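Local structure of fructooligosaccharide ABC transporter substrate-binding protein FusA (Streptococcus pneumoniae, 5G5Y) at residues A199-D205 / K295-R299. The protein captures fructooligosaccharides such as kestose and nystose, preferring tetrasaccharides and longer chains, and serves as the solute-binding component of the FusABC-MsmK import complex. Coordinates in Å, arbitrary orientation, origin at the centre of the assembly. Numbering follows the deposited sequence.
Sequences AAFGIGD and KHVAR
This is a buried loop-to-loop contact: the turn 199-205, between strands 181-183 and 210-212, packs on the extended run 295-299, between strands 282-284 and 305-306. The turn starts with the end of a 3-10 segment at 199-201, where Gly202 N hydrogen-bonds Ala199 O at 3.0 Å. Residues 202-204 then all take positive phi and form a classic gamma turn, with Ile203 at phi 73°, psi -62° and Gly204 N hydrogen-bonded to Gly202 O at 2.7 Å, so the chain doubles back, bringing Ala199 and Gly204 both against 295-299: CA of Ala199 lies 5.2 Å from CA of His296, and CA of Gly204 5.4 Å from CA of Ala298. In the extended run, His296 and Ala298 send CB toward the turn, while Val297 between them points away and pairs through its backbone with Tyr415. Ala199 CB sits 3.1 Å from His296 O and 4.5 Å from Ala298 CB; Ala298 CB in turn lies 3.3 Å from Ile203 O. A side chain at Gly204 would collide with Ala199 CB. With chi1 t, the His296 ring brings CD2 to 3.6 Å from Ile203 O near the ring plane, and one water bridges Ile203 O (2.8 Å) and His296 NE2 (3.0 Å). Asp205 turns away, its OD1 hydrogen-bonded to Thr221 and His209. Ile203 packs beside Asn224, a calcium ligand: a classic gamma turn closes a loop beside the second calcium site of this solute-binding protein.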
loop_
_atom_site.group_PDB
_atom_site.type_symbol
_atom_site.label_atom_id
_atom_site.label_comp_id
_atom_site.label_asym_id
_atom_site.label_seq_id
_atom_site.Cartn_x
_atom_site.Cartn_y
_atom_site.Cartn_z
ATOM N N ALA A 199 16.597 3.708 9.650
ATOM C CA ALA A 199 17.560 3.087 8.753
ATOM C C ALA A 199 18.908 3.825 8.703
ATOM O O ALA A 199 19.936 3.215 8.373
ATOM C CB ALA A 199 16.968 2.940 7.349
ATOM N N ALA A 200 18.919 5.095 9.106
ATOM C CA ALA A 200 20.188 5.786 9.339
ATOM C C ALA A 200 21.073 5.098 10.357
ATOM O O ALA A 200 22.290 5.312 10.314
ATOM C CB ALA A 200 19.971 7.257 9.695
ATOM N N PHE A 201 20.494 4.237 11.211
ATOM C CA PHE A 201 21.224 3.545 12.269
ATOM C C PHE A 201 21.502 2.116 11.915
ATOM O O PHE A 201 21.981 1.328 12.741
ATOM C CB PHE A 201 20.464 3.703 13.602
ATOM C CG PHE A 201 20.319 5.141 13.998
ATOM C CD1 PHE A 201 21.340 5.774 14.691
ATOM C CD2 PHE A 201 19.238 5.897 13.555
ATOM C CE1 PHE A 201 21.246 7.140 14.970
ATOM C CE2 PHE A 201 19.150 7.254 13.812
ATOM C CZ PHE A 201 20.148 7.867 14.557
ATOM N N GLY A 202 21.229 1.764 10.660
ATOM C CA GLY A 202 21.345 0.408 10.220
ATOM C C GLY A 202 20.015 -0.307 10.302
ATOM O O GLY A 202 19.284 -0.170 11.293
ATOM N N ILE A 203 19.700 -1.057 9.230
ATOM C CA ILE A 203 18.535 -1.967 9.175
ATOM C C ILE A 203 17.191 -1.256 9.067
ATOM O O ILE A 203 16.417 -1.479 8.103
ATOM C CB ILE A 203 18.516 -2.988 10.334
ATOM C CG1 ILE A 203 19.828 -3.767 10.317
ATOM C CG2 ILE A 203 17.346 -3.937 10.164
ATOM C CD1 ILE A 203 20.011 -4.788 11.414
ATOM N N GLY A 204 16.879 -0.459 10.079
ATOM C CA GLY A 204 15.692 0.366 10.036
ATOM C C GLY A 204 14.441 -0.372 10.459
ATOM O O GLY A 204 14.506 -1.338 11.227
ATOM N N ASP A 205 13.306 0.100 9.968
ATOM C CA ASP A 205 11.994 -0.316 10.473
ATOM C C ASP A 205 10.904 -0.144 9.406
ATOM O O ASP A 205 11.049 0.632 8.465
ATOM C CB ASP A 205 11.650 0.498 11.727
ATOM C CG ASP A 205 10.481 -0.083 12.534
ATOM O OD1 ASP A 205 10.269 -1.334 12.487
ATOM O OD2 ASP A 205 9.777 0.730 13.231
ATOM N N LYS A 295 24.512 4.986 5.029
ATOM C CA LYS A 295 23.148 5.315 4.630
ATOM C C LYS A 295 22.403 4.040 4.245
ATOM O O LYS A 295 22.996 3.094 3.676
ATOM C CB LYS A 295 23.143 6.230 3.424
ATOM C CG LYS A 295 23.673 7.620 3.684
ATOM C CD LYS A 295 23.728 8.348 2.375
ATOM C CE LYS A 295 24.446 9.666 2.455
ATOM N NZ LYS A 295 24.224 10.408 1.178
ATOM N N HIS A 296 21.125 4.019 4.561
ATOM C CA HIS A 296 20.280 2.843 4.294
ATOM C C HIS A 296 18.835 3.286 4.227
ATOM O O HIS A 296 18.426 4.218 4.919
ATOM C CB HIS A 296 20.452 1.767 5.383
ATOM C CG HIS A 296 19.778 0.475 5.070
ATOM N ND1 HIS A 296 20.174 -0.313 4.017
ATOM C CD2 HIS A 296 18.723 -0.164 5.647
ATOM C CE1 HIS A 296 19.438 -1.410 3.978
ATOM N NE2 HIS A 296 18.521 -1.327 4.938
ATOM N N VAL A 297 18.067 2.623 3.371
ATOM C CA VAL A 297 16.612 2.683 3.368
ATOM C C VAL A 297 16.067 1.273 3.552
ATOM O O VAL A 297 16.409 0.360 2.769
ATOM C CB VAL A 297 16.086 3.263 2.047
ATOM C CG1 VAL A 297 14.572 3.262 2.008
ATOM C CG2 VAL A 297 16.593 4.695 1.884
ATOM N N ALA A 298 15.203 1.116 4.555
ATOM C CA ALA A 298 14.523 -0.155 4.802
ATOM C C ALA A 298 13.347 -0.208 3.824
ATOM O O ALA A 298 12.617 0.787 3.616
ATOM C CB ALA A 298 14.035 -0.231 6.203
ATOM N N ARG A 299 13.192 -1.352 3.172
ATOM C CA ARG A 299 12.043 -1.540 2.294
ATOM C C ARG A 299 10.820 -1.886 3.126
ATOM O O ARG A 299 10.902 -2.687 4.088
ATOM C CB ARG A 299 12.326 -2.645 1.323
ATOM C CG ARG A 299 13.422 -2.290 0.385
ATOM C CD ARG A 299 13.807 -3.464 -0.496
ATOM N NE ARG A 299 12.738 -3.799 -1.415
ATOM C CZ ARG A 299 12.769 -4.785 -2.310
ATOM N NH1 ARG A 299 13.811 -5.621 -2.455
ATOM N NH2 ARG A 299 11.705 -4.950 -3.094
HETATM O O HOH W 1 16.517 -3.313 6.005
#